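Local coordinates for protein gluconokinase (PDB 3T61) that probably catalyses the ATP-dependent phosphorylation of D-gluconate to 6-phospho-D-gluconate, a reaction of carbohydrate acid metabolism, at residues 27-32 with 115-120; 55-60 with 69-74; 94-99 with 142-147; 158-163 with 167-172. All coordinates share one frame; numbering follows the deposited sequence.

Contact 1 of 4, residues 27-32 with 115-120; sequences SGSGKS and VFLHGS. With PO4 (phosphate ion), chain C.
Across this contact L117 meets the turn of residues 29-31 by van der Waals packing alone. Its CD1 lies 3.5 Å from G30 C and equally near K31 N, so one methyl group presses on the peptide joining the two. Closer to the strand, L117 CB faces S29 CB at 4.1 Å, and S29 OG turns back to the carbonyl of V26.

The other face of the turn is polar and wraps a phosphate ion. G28 N reaches PO4 O4 over an almost straight bond (169°), G30 N gives a more bent one to PO4 O3, and S32 N donates to PO4 O1. PO4 O2 is gripped twice, by K31 N at 3.0 Å and by K31 NZ at 2.6 Å. The lysine chain folds at chi3 and chi4 (-61° and -69°), which curls its ammonium back over the ion, where it also meets the carbonyl of G25. A methionine in place of K31 would probably leave PO4 O2 with the backbone amide but without its charged mate, and the G25 carbonyl without this donor.

Strand 21-24, the anion-binding loop and helix 31-42 together fit a P-loop (Walker A), consistent with ATP binding, with L117 of neighbouring strand 113-118 packed against it; the ion probably marks a nucleotide phosphate position.

Contact 2 of 4, residues 55-60 with 69-74; sequences PENIRK and DDDRWP
D71 meets three residues of helix 55-63; its backbone carbonyl and OD2 are met by donors, whereas OD1 faces another acceptor. K60 NZ donates to D71 OD2 at 2.8 Å on the syn lone pair, forming a salt bridge in which the two side chains approach from opposite directions. The lysine gets there because its chain runs extended beyond CG. The same OD2 also accepts from the backbone N of T68.

The carbonyl of D71 is taken by N57: ND2 to O is 2.9 Å and fairly straight at 162°. That oxygen lies nearly in the amide plane of N57, while the donor sits well above the carbonyl plane. N57 ND2 has a second partner in H53 ND1, and N57 OD1 rests against D71 CB at 3.3 Å.

E56 brings the opposite case. Its OE1 stands only 2.9 Å from D71 OD1, acceptor against acceptor, with the two carboxylate planes 37° apart. K60 would partly offset this repulsion, and a raised pKa of one acid is possible.

Helices 55-63 and 69-83, whose short segments run at 130° with axes 10.0 Å apart, are joined at the protein surface by the K60-D71 salt bridge and the N57-D71 hydrogen bond, E56 completing a salt-bridge network through its long pairing with K60.

Contact 3 of 4, residues 94-99 with 142-147; sequences SALKRS and QTQLET
L96 and T147 bury the greatest area here, with Q144 next. L96 points its CD1 at the last turn of helix 138-147, where it lies 3.9 Å from T147 CG2 and 3.8 Å from Q144 O. The leucine and threonine side chains cross at about a right angle, and the contact between them is methyl to methyl. The Q144 chain bends at chi2 (-74°), which brings its amide end near the same L96 CD1.

T147 divides its two branches. With CG2 anti to the backbone N, the methyl faces the other segment, touching L96 and also K97 CE at 3.9 Å. OG1 turns to its own helix and donates to T143 O at 2.8 Å; T147 N bonds to that oxygen from the opposite face of the carbonyl plane. A serine at T147 would probably keep the bond to T143 but open a gap between L96 CD1 and K97 CE.

K97 passes the threonine with its aliphatic chain, extended beyond CG, and carries its ammonium on to D69 in helix 69-83. At the N-cap position of helix 98-106, K97 thus links the start of that helix to helices 138-147 and 69-83. Beyond the tip of L96, the Q144 side chain touches V26 and S27 of the loop that follows strand 21-24.

Contact 4 of 4, residues 158-163 with 167-172; sequences VAVDVA and AEIVRE
V160 and I169 form the apolar centre of this contact, V160 CG1 lying 3.7 Å from I169 CG2 as the two side chains cross at a slant. Further along, I169 CD1 reaches V162 CA at 3.8 Å, while I169 CG1 packs against the carbonyl oxygen of D161. Both branches of I169 are thereby used: CG2, anti to the backbone N (CG1 itself at chi1 -65°), meets the strand, and the CG1-CD1 arm meets its end.

E172 joins mainly through van der Waals contact, its OE1 sitting 3.8 Å from V160 CG1. The charge of its carboxylate is answered within the helix, where R171 NH2 is 3.4 Å from E172 OE2. At the strand's end D161 OD1 accepts from A163 N at 3.0 Å, using the anti lone pair over a nearly straight bond; this Asx turn holds the D161 carboxylate against the backbone where the chain leaves the sheet.

The short segments run almost antiparallel, at 165° with their axes 8.7 Å apart, as the chain turns back from strand 157-161 into helix 166-187. This strand is the outermost on its side of the parallel sheet and pairs with 113-118, whose L117 touches I169; V34 of helix 31-42 and R127 of helix 121-132 also border the isoleucine.

How the contacts relate
From contact 4 to contact 2 the chemistry shifts from apolar to charged as burial falls. Contact 4 is buried and mainly apolar across its interface, and contact 1 joins it through neighbouring strands 113-118 and 157-161, where F116 and V160 probably share a backbone hydrogen bond. Contact 1 is partly buried, with one apolar face and one anion-binding face. Contact 3, also partly buried, touches contact 1 where K31 packs by S94, yet packs loop and helix without strands. Contact 2, at the surface, relies on a salt bridge and a side-chain amide hydrogen bond; the D69-K97 salt bridge ties it to contact 3. Contacts 1 and 2 both meet the second subunit, whereas contacts 2 and 4 flank the chain's centre on opposite sides.

Contact 1 of 4, residues 27-32 with 115-120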
loop_
_atom_site.group_PDB
_atom_site.type_symbol
_atom_site.label_atom_id
_atom_site.label_comp_id
_atom_site.label_asym_id
_atom_site.label_seq_id
_atom_site.Cartn_x
_atom_site.Cartn_y
_atom_site.Cartn_z
ATOM N N SER A 27 7.153 -0.362 10.713
ATOM C CA SER A 27 5.812 -0.827 10.402
ATOM C C SER A 27 5.299 -1.689 11.548
ATOM O O SER A 27 6.031 -2.533 12.066
ATOM C CB SER A 27 5.822 -1.635 9.104
ATOM O OG SER A 27 4.592 -1.461 8.406
ATOM N N GLY A 28 4.053 -1.448 11.952
ATOM C CA GLY A 28 3.456 -2.202 13.042
ATOM C C GLY A 28 3.702 -1.656 14.442
ATOM O O GLY A 28 3.259 -2.251 15.430
ATOM N N SER A 29 4.405 -0.532 14.540
ATOM C CA SER A 29 4.696 0.071 15.843
ATOM C C SER A 29 3.502 0.826 16.414
ATOM O O SER A 29 3.467 1.126 17.603
ATOM C CB SER A 29 5.901 1.009 15.733
ATOM O OG SER A 29 5.659 2.026 14.772
ATOM N N GLY A 30 2.529 1.137 15.561
ATOM C CA GLY A 30 1.326 1.832 16.006
ATOM C C GLY A 30 1.251 3.327 15.700
ATOM O O GLY A 30 0.536 4.057 16.380
ATOM N N LYS A 31 1.975 3.788 14.679
ATOM C CA LYS A 31 1.967 5.204 14.325
ATOM C C LYS A 31 0.574 5.763 14.072
ATOM O O LYS A 31 0.248 6.852 14.549
ATOM C CB LYS A 31 2.845 5.471 13.100
ATOM C CG LYS A 31 4.325 5.189 13.303
ATOM C CD LYS A 31 5.155 5.448 12.032
ATOM C CE LYS A 31 4.726 4.575 10.859
ATOM N NZ LYS A 31 5.065 3.146 11.092
ATOM N N SER A 32 -0.256 5.056 13.309
ATOM C CA SER A 32 -1.603 5.570 13.046
ATOM C C SER A 32 -2.472 5.668 14.308
ATOM O O SER A 32 -3.180 6.661 14.477
ATOM C CB SER A 32 -2.321 4.734 11.968
ATOM O OG SER A 32 -2.404 3.376 12.360
ATOM N N VAL A 115 7.674 11.961 17.104
ATOM C CA VAL A 115 7.327 11.054 18.200
ATOM C C VAL A 115 7.807 9.674 17.685
ATOM O O VAL A 115 7.259 9.130 16.722
ATOM C CB VAL A 115 5.795 11.062 18.476
ATOM C CG1 VAL A 115 5.412 9.943 19.433
ATOM C CG2 VAL A 115 5.382 12.407 19.086
ATOM N N PHE A 116 8.869 9.153 18.302
ATOM C CA PHE A 116 9.474 7.873 17.926
ATOM C C PHE A 116 8.939 6.690 18.743
ATOM O O PHE A 116 9.276 6.528 19.915
ATOM C CB PHE A 116 11.001 7.977 18.071
ATOM C CG PHE A 116 11.746 6.674 17.853
ATOM C CD1 PHE A 116 11.395 5.817 16.807
ATOM C CD2 PHE A 116 12.819 6.322 18.682
ATOM C CE1 PHE A 116 12.103 4.632 16.581
ATOM C CE2 PHE A 116 13.539 5.135 18.467
ATOM C CZ PHE A 116 13.180 4.285 17.415
ATOM N N LEU A 117 8.093 5.876 18.114
ATOM C CA LEU A 117 7.529 4.696 18.764
ATOM C C LEU A 117 8.531 3.576 18.532
ATOM O O LEU A 117 8.883 3.300 17.395
ATOM C CB LEU A 117 6.190 4.326 18.130
ATOM C CG LEU A 117 5.102 5.395 18.175
ATOM C CD1 LEU A 117 3.882 4.882 17.430
ATOM C CD2 LEU A 117 4.767 5.771 19.638
ATOM N N HIS A 118 8.972 2.922 19.602
ATOM C CA HIS A 118 9.969 1.873 19.465
ATOM C C HIS A 118 9.827 0.687 20.436
ATOM O O HIS A 118 9.271 0.796 21.541
ATOM C CB HIS A 118 11.355 2.492 19.635
ATOM C CG HIS A 118 11.607 2.998 21.020
ATOM N ND1 HIS A 118 12.303 2.269 21.961
ATOM C CD2 HIS A 118 11.182 4.120 21.652
ATOM C CE1 HIS A 118 12.296 2.919 23.112
ATOM N NE2 HIS A 118 11.621 4.045 22.954
ATOM N N GLY A 119 10.362 -0.446 19.997
ATOM C CA GLY A 119 10.330 -1.658 20.789
ATOM C C GLY A 119 11.220 -2.652 20.081
ATOM O O GLY A 119 11.625 -2.411 18.941
ATOM N N SER A 120 11.535 -3.755 20.748
ATOM C CA SER A 120 12.382 -4.785 20.160
ATOM C C SER A 120 11.551 -5.584 19.176
ATOM O O SER A 120 10.326 -5.526 19.197
ATOM C CB SER A 120 12.905 -5.731 21.244
ATOM O OG SER A 120 11.816 -6.415 21.850
HETATM P P PO4 C . 1.756 1.256 11.998
HETATM O O1 PO4 C . 0.462 2.276 11.803
HETATM O O2 PO4 C . 3.104 2.044 12.450
HETATM O O3 PO4 C . 1.351 0.294 13.164
HETATM O O4 PO4 C . 2.165 0.468 10.654
#

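Contact 2 of 4, residues 55-60 with 69-74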
loop_
_atom_site.group_PDB
_atom_site.type_symbol
_atom_site.label_atom_id
_atom_site.label_comp_id
_atom_site.label_asym_id
_atom_site.label_seq_id
_atom_site.Cartn_x
_atom_site.Cartn_y
_atom_site.Cartn_z
ATOM N N PRO A 55 1.603 4.664 -6.704
ATOM C CA PRO A 55 1.183 3.307 -7.092
ATOM C C PRO A 55 2.277 2.236 -7.063
ATOM O O PRO A 55 2.060 1.133 -6.563
ATOM C CB PRO A 55 0.609 3.516 -8.493
ATOM C CG PRO A 55 -0.015 4.873 -8.379
ATOM C CD PRO A 55 1.058 5.664 -7.641
ATOM N N GLU A 56 3.442 2.571 -7.601
ATOM C CA GLU A 56 4.578 1.657 -7.646
ATOM C C GLU A 56 4.963 1.155 -6.250
ATOM O O GLU A 56 5.261 -0.029 -6.073
ATOM C CB GLU A 56 5.772 2.367 -8.304
ATOM C CG GLU A 56 7.045 1.542 -8.524
ATOM C CD GLU A 56 7.942 1.427 -7.284
ATOM O OE1 GLU A 56 8.212 2.450 -6.619
ATOM O OE2 GLU A 56 8.397 0.304 -6.989
ATOM N N ASN A 57 4.954 2.048 -5.260
ATOM C CA ASN A 57 5.324 1.659 -3.893
ATOM C C ASN A 57 4.317 0.682 -3.294
ATOM O O ASN A 57 4.701 -0.326 -2.710
ATOM C CB ASN A 57 5.461 2.893 -2.984
ATOM C CG ASN A 57 6.691 3.743 -3.313
ATOM O OD1 ASN A 57 7.489 3.396 -4.186
ATOM N ND2 ASN A 57 6.851 4.856 -2.601
ATOM N N ILE A 58 3.032 0.983 -3.447
ATOM C CA ILE A 58 1.964 0.138 -2.929
ATOM C C ILE A 58 2.031 -1.293 -3.486
ATOM O O ILE A 58 1.759 -2.270 -2.771
ATOM C CB ILE A 58 0.591 0.763 -3.251
ATOM C CG1 ILE A 58 0.522 2.165 -2.635
ATOM C CG2 ILE A 58 -0.533 -0.104 -2.698
ATOM C CD1 ILE A 58 -0.733 2.937 -2.963
ATOM N N ARG A 59 2.399 -1.416 -4.757
ATOM C CA ARG A 59 2.513 -2.726 -5.378
ATOM C C ARG A 59 3.608 -3.526 -4.658
ATOM O O ARG A 59 3.407 -4.689 -4.308
ATOM C CB ARG A 59 2.856 -2.577 -6.863
ATOM C CG ARG A 59 2.754 -3.864 -7.690
ATOM C CD ARG A 59 3.513 -3.697 -8.994
ATOM N NE ARG A 59 3.148 -2.439 -9.633
ATOM C CZ ARG A 59 4.015 -1.582 -10.160
ATOM N NH1 ARG A 59 5.311 -1.843 -10.129
ATOM N NH2 ARG A 59 3.584 -0.452 -10.711
ATOM N N LYS A 60 4.764 -2.906 -4.436
ATOM C CA LYS A 60 5.846 -3.593 -3.741
ATOM C C LYS A 60 5.440 -4.002 -2.330
ATOM O O LYS A 60 5.722 -5.118 -1.900
ATOM C CB LYS A 60 7.094 -2.719 -3.657
ATOM C CG LYS A 60 7.891 -2.618 -4.934
ATOM C CD LYS A 60 9.251 -2.009 -4.631
ATOM C CE LYS A 60 10.144 -1.967 -5.850
ATOM N NZ LYS A 60 11.512 -1.498 -5.491
ATOM N N ASP A 69 15.563 3.500 -1.327
ATOM C CA ASP A 69 15.619 4.937 -1.068
ATOM C C ASP A 69 14.908 5.675 -2.198
ATOM O O ASP A 69 14.117 6.586 -1.955
ATOM C CB ASP A 69 17.066 5.438 -1.014
ATOM C CG ASP A 69 17.726 5.181 0.312
ATOM O OD1 ASP A 69 17.192 5.645 1.340
ATOM O OD2 ASP A 69 18.784 4.517 0.322
ATOM N N ASP A 70 15.202 5.286 -3.435
ATOM C CA ASP A 70 14.578 5.916 -4.593
ATOM C C ASP A 70 13.052 5.831 -4.495
ATOM O O ASP A 70 12.364 6.811 -4.759
ATOM C CB ASP A 70 15.059 5.258 -5.898
ATOM C CG ASP A 70 16.542 5.517 -6.183
ATOM O OD1 ASP A 70 17.163 6.331 -5.466
ATOM O OD2 ASP A 70 17.085 4.915 -7.136
ATOM N N ASP A 71 12.522 4.667 -4.109
ATOM C CA ASP A 71 11.072 4.509 -3.988
ATOM C C ASP A 71 10.477 5.486 -2.981
ATOM O O ASP A 71 9.403 6.050 -3.211
ATOM C CB ASP A 71 10.682 3.101 -3.522
ATOM C CG ASP A 71 10.972 2.025 -4.543
ATOM O OD1 ASP A 71 10.949 2.310 -5.752
ATOM O OD2 ASP A 71 11.197 0.871 -4.117
ATOM N N ARG A 72 11.176 5.677 -1.865
ATOM C CA ARG A 72 10.692 6.545 -0.792
ATOM C C ARG A 72 10.688 8.050 -1.022
ATOM O O ARG A 72 9.753 8.735 -0.613
ATOM C CB ARG A 72 11.451 6.246 0.512
ATOM C CG ARG A 72 11.325 4.801 0.968
ATOM C CD ARG A 72 11.419 4.669 2.471
ATOM N NE ARG A 72 11.428 3.267 2.874
ATOM C CZ ARG A 72 12.508 2.489 2.847
ATOM N NH1 ARG A 72 13.677 2.980 2.443
ATOM N NH2 ARG A 72 12.421 1.216 3.215
ATOM N N TRP A 73 11.724 8.568 -1.666
ATOM C CA TRP A 73 11.821 10.008 -1.900
ATOM C C TRP A 73 10.584 10.713 -2.448
ATOM O O TRP A 73 10.191 11.750 -1.926
ATOM C CB TRP A 73 13.046 10.309 -2.755
ATOM C CG TRP A 73 14.256 10.319 -1.905
ATOM C CD1 TRP A 73 15.344 9.505 -2.015
ATOM C CD2 TRP A 73 14.470 11.126 -0.744
ATOM N NE1 TRP A 73 16.221 9.753 -0.990
ATOM C CE2 TRP A 73 15.710 10.743 -0.196
ATOM C CE3 TRP A 73 13.732 12.136 -0.113
ATOM C CZ2 TRP A 73 16.230 11.335 0.960
ATOM C CZ3 TRP A 73 14.247 12.723 1.031
ATOM C CH2 TRP A 73 15.485 12.321 1.556
ATOM N N PRO A 74 9.945 10.171 -3.493
ATOM C CA PRO A 74 8.766 10.931 -3.928
ATOM C C PRO A 74 7.644 10.909 -2.882
ATOM O O PRO A 74 6.827 11.833 -2.797
ATOM C CB PRO A 74 8.376 10.265 -5.260
ATOM C CG PRO A 74 9.026 8.898 -5.212
ATOM C CD PRO A 74 10.340 9.164 -4.497
#

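Contact 3 of 4, residues 94-99 with 142-147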
loop_
_atom_site.group_PDB
_atom_site.type_symbol
_atom_site.label_atom_id
_atom_site.label_comp_id
_atom_site.label_asym_id
_atom_site.label_seq_id
_atom_site.Cartn_x
_atom_site.Cartn_y
_atom_site.Cartn_z
ATOM N N SER A 94 6.938 6.425 8.861
ATOM C CA SER A 94 8.038 5.650 9.429
ATOM C C SER A 94 9.326 6.458 9.602
ATOM O O SER A 94 10.011 6.312 10.620
ATOM C CB SER A 94 8.290 4.398 8.580
ATOM O OG SER A 94 8.349 4.704 7.208
ATOM N N ALA A 95 9.661 7.286 8.608
ATOM C CA ALA A 95 10.842 8.160 8.655
ATOM C C ALA A 95 12.081 7.488 9.235
ATOM O O ALA A 95 12.774 8.055 10.091
ATOM C CB ALA A 95 10.507 9.408 9.468
ATOM N N LEU A 96 12.372 6.297 8.725
ATOM C CA LEU A 96 13.475 5.489 9.204
ATOM C C LEU A 96 14.891 6.048 9.182
ATOM O O LEU A 96 15.621 5.891 10.159
ATOM C CB LEU A 96 13.435 4.129 8.493
ATOM C CG LEU A 96 12.128 3.340 8.676
ATOM C CD1 LEU A 96 12.327 1.944 8.152
ATOM C CD2 LEU A 96 11.727 3.288 10.153
ATOM N N LYS A 97 15.297 6.686 8.089
ATOM C CA LYS A 97 16.654 7.222 8.010
ATOM C C LYS A 97 16.769 8.684 8.416
ATOM O O LYS A 97 15.785 9.426 8.418
ATOM C CB LYS A 97 17.214 7.042 6.597
ATOM C CG LYS A 97 17.331 5.578 6.178
ATOM C CD LYS A 97 17.901 5.444 4.779
ATOM C CE LYS A 97 17.976 3.990 4.363
ATOM N NZ LYS A 97 18.722 3.837 3.095
ATOM N N ARG A 98 17.990 9.074 8.776
ATOM C CA ARG A 98 18.299 10.443 9.164
ATOM C C ARG A 98 18.043 11.368 7.967
ATOM O O ARG A 98 17.524 12.478 8.125
ATOM C CB ARG A 98 19.769 10.533 9.608
ATOM C CG ARG A 98 20.296 11.959 9.722
ATOM C CD ARG A 98 19.471 12.767 10.702
ATOM N NE ARG A 98 19.998 12.664 12.054
ATOM C CZ ARG A 98 20.993 13.410 12.521
ATOM N NH1 ARG A 98 21.564 14.320 11.738
ATOM N NH2 ARG A 98 21.426 13.241 13.765
ATOM N N SER A 99 18.412 10.900 6.777
ATOM C CA SER A 99 18.207 11.655 5.539
ATOM C C SER A 99 16.750 12.087 5.455
ATOM O O SER A 99 16.442 13.256 5.260
ATOM C CB SER A 99 18.481 10.787 4.305
ATOM O OG SER A 99 19.631 9.994 4.463
ATOM N N GLN A 142 12.390 -7.459 10.392
ATOM C CA GLN A 142 13.834 -7.368 10.561
ATOM C C GLN A 142 14.447 -6.327 9.631
ATOM O O GLN A 142 15.317 -5.557 10.032
ATOM C CB GLN A 142 14.466 -8.743 10.353
ATOM C CG GLN A 142 13.847 -9.778 11.283
ATOM C CD GLN A 142 14.575 -11.105 11.297
ATOM O OE1 GLN A 142 14.789 -11.726 10.256
ATOM N NE2 GLN A 142 14.951 -11.554 12.490
ATOM N N THR A 143 13.974 -6.287 8.393
ATOM C CA THR A 143 14.474 -5.319 7.433
ATOM C C THR A 143 14.148 -3.890 7.890
ATOM O O THR A 143 14.963 -2.981 7.724
ATOM C CB THR A 143 13.882 -5.595 6.041
ATOM O OG1 THR A 143 14.410 -6.834 5.556
ATOM C CG2 THR A 143 14.234 -4.490 5.073
ATOM N N GLN A 144 12.964 -3.699 8.465
ATOM C CA GLN A 144 12.557 -2.387 8.978
ATOM C C GLN A 144 13.556 -1.983 10.060
ATOM O O GLN A 144 14.113 -0.879 10.048
ATOM C CB GLN A 144 11.173 -2.455 9.627
ATOM C CG GLN A 144 9.985 -2.582 8.689
ATOM C CD GLN A 144 9.662 -1.292 7.969
ATOM O OE1 GLN A 144 10.043 -1.098 6.822
ATOM N NE2 GLN A 144 8.963 -0.398 8.647
ATOM N N LEU A 145 13.775 -2.899 10.996
ATOM C CA LEU A 145 14.687 -2.659 12.103
ATOM C C LEU A 145 16.123 -2.411 11.670
ATOM O O LEU A 145 16.805 -1.592 12.266
ATOM C CB LEU A 145 14.618 -3.827 13.088
ATOM C CG LEU A 145 13.237 -3.973 13.729
ATOM C CD1 LEU A 145 13.189 -5.242 14.575
ATOM C CD2 LEU A 145 12.936 -2.734 14.572
ATOM N N GLU A 146 16.591 -3.108 10.641
ATOM C CA GLU A 146 17.957 -2.888 10.174
ATOM C C GLU A 146 18.034 -1.528 9.485
ATOM O O GLU A 146 19.046 -0.845 9.547
ATOM C CB GLU A 146 18.377 -3.977 9.183
ATOM C CG GLU A 146 18.265 -5.389 9.721
ATOM C CD GLU A 146 18.670 -6.448 8.701
ATOM O OE1 GLU A 146 18.161 -6.417 7.557
ATOM O OE2 GLU A 146 19.492 -7.317 9.053
ATOM N N THR A 147 16.948 -1.135 8.834
ATOM C CA THR A 147 16.913 0.141 8.130
ATOM C C THR A 147 16.763 1.320 9.093
ATOM O O THR A 147 17.255 2.417 8.821
ATOM C CB THR A 147 15.763 0.160 7.097
ATOM O OG1 THR A 147 15.949 -0.919 6.173
ATOM C CG2 THR A 147 15.738 1.477 6.336
#

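Contact 4 of 4, residues 158-163 with 167-172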
loop_
_atom_site.group_PDB
_atom_site.type_symbol
_atom_site.label_atom_id
_atom_site.label_comp_id
_atom_site.label_asym_id
_atom_site.label_seq_id
_atom_site.Cartn_x
_atom_site.Cartn_y
_atom_site.Cartn_z
ATOM N N VAL A 158 10.677 13.026 20.648
ATOM C CA VAL A 158 10.176 12.365 21.844
ATOM C C VAL A 158 10.098 10.865 21.539
ATOM O O VAL A 158 9.444 10.448 20.572
ATOM C CB VAL A 158 8.772 12.884 22.214
ATOM C CG1 VAL A 158 8.268 12.216 23.485
ATOM C CG2 VAL A 158 8.813 14.385 22.389
ATOM N N ALA A 159 10.784 10.059 22.347
ATOM C CA ALA A 159 10.792 8.612 22.158
ATOM C C ALA A 159 9.879 7.957 23.176
ATOM O O ALA A 159 9.877 8.336 24.351
ATOM C CB ALA A 159 12.218 8.062 22.296
ATOM N N VAL A 160 9.092 6.984 22.724
ATOM C CA VAL A 160 8.173 6.280 23.617
ATOM C C VAL A 160 8.214 4.786 23.320
ATOM O O VAL A 160 8.064 4.379 22.167
ATOM C CB VAL A 160 6.728 6.776 23.446
ATOM C CG1 VAL A 160 5.828 6.122 24.499
ATOM C CG2 VAL A 160 6.679 8.289 23.565
ATOM N N ASP A 161 8.430 3.977 24.359
ATOM C CA ASP A 161 8.489 2.526 24.197
ATOM C C ASP A 161 7.056 2.023 24.069
ATOM O O ASP A 161 6.158 2.539 24.716
ATOM C CB ASP A 161 9.174 1.879 25.407
ATOM C CG ASP A 161 9.676 0.482 25.111
ATOM O OD1 ASP A 161 8.847 -0.436 24.972
ATOM O OD2 ASP A 161 10.905 0.306 24.999
ATOM N N VAL A 162 6.838 1.016 23.233
ATOM C CA VAL A 162 5.483 0.511 23.016
ATOM C C VAL A 162 5.024 -0.641 23.914
ATOM O O VAL A 162 3.864 -1.057 23.848
ATOM C CB VAL A 162 5.295 0.087 21.537
ATOM C CG1 VAL A 162 5.599 1.256 20.628
ATOM C CG2 VAL A 162 6.187 -1.090 21.223
ATOM N N ALA A 163 5.917 -1.145 24.763
ATOM C CA ALA A 163 5.569 -2.257 25.647
ATOM C C ALA A 163 4.738 -1.785 26.840
ATOM O O ALA A 163 5.039 -2.113 27.981
ATOM C CB ALA A 163 6.832 -2.959 26.124
ATOM N N ALA A 167 -3.018 3.929 25.857
ATOM C CA ALA A 167 -3.379 5.178 26.524
ATOM C C ALA A 167 -2.172 5.798 27.226
ATOM O O ALA A 167 -2.095 7.013 27.376
ATOM C CB ALA A 167 -4.506 4.930 27.532
ATOM N N GLU A 168 -1.237 4.957 27.656
ATOM C CA GLU A 168 -0.035 5.428 28.331
ATOM C C GLU A 168 0.941 5.950 27.295
ATOM O O GLU A 168 1.627 6.946 27.528
ATOM C CB GLU A 168 0.638 4.299 29.122
ATOM C CG GLU A 168 -0.097 3.845 30.378
ATOM C CD GLU A 168 -0.325 4.965 31.381
ATOM O OE1 GLU A 168 0.580 5.801 31.600
ATOM O OE2 GLU A 168 -1.417 5.000 31.968
ATOM N N ILE A 169 1.018 5.266 26.156
ATOM C CA ILE A 169 1.919 5.695 25.095
ATOM C C ILE A 169 1.530 7.099 24.630
ATOM O O ILE A 169 2.387 7.951 24.395
ATOM C CB ILE A 169 1.875 4.735 23.880
ATOM C CG1 ILE A 169 2.403 3.351 24.271
ATOM C CG2 ILE A 169 2.722 5.293 22.743
ATOM C CD1 ILE A 169 2.140 2.283 23.210
ATOM N N VAL A 170 0.231 7.342 24.513
ATOM C CA VAL A 170 -0.255 8.643 24.071
ATOM C C VAL A 170 -0.012 9.740 25.109
ATOM O O VAL A 170 0.482 10.825 24.774
ATOM C CB VAL A 170 -1.750 8.561 23.723
ATOM C CG1 VAL A 170 -2.316 9.941 23.497
ATOM C CG2 VAL A 170 -1.931 7.688 22.482
ATOM N N ARG A 171 -0.344 9.452 26.366
ATOM C CA ARG A 171 -0.146 10.418 27.446
ATOM C C ARG A 171 1.321 10.817 27.503
ATOM O O ARG A 171 1.639 11.996 27.661
ATOM C CB ARG A 171 -0.573 9.828 28.794
ATOM C CG ARG A 171 -0.330 10.757 29.981
ATOM C CD ARG A 171 -0.603 10.050 31.310
ATOM N NE ARG A 171 0.199 8.838 31.452
ATOM C CZ ARG A 171 1.503 8.816 31.717
ATOM N NH1 ARG A 171 2.171 9.949 31.882
ATOM N NH2 ARG A 171 2.144 7.654 31.788
ATOM N N GLU A 172 2.215 9.841 27.360
ATOM C CA GLU A 172 3.648 10.126 27.394
ATOM C C GLU A 172 4.128 10.921 26.176
ATOM O O GLU A 172 4.977 11.808 26.298
ATOM C CB GLU A 172 4.447 8.824 27.524
ATOM C CG GLU A 172 4.283 8.150 28.882
ATOM C CD GLU A 172 4.666 6.691 28.870
ATOM O OE1 GLU A 172 5.714 6.359 28.287
ATOM O OE2 GLU A 172 3.921 5.873 29.457
#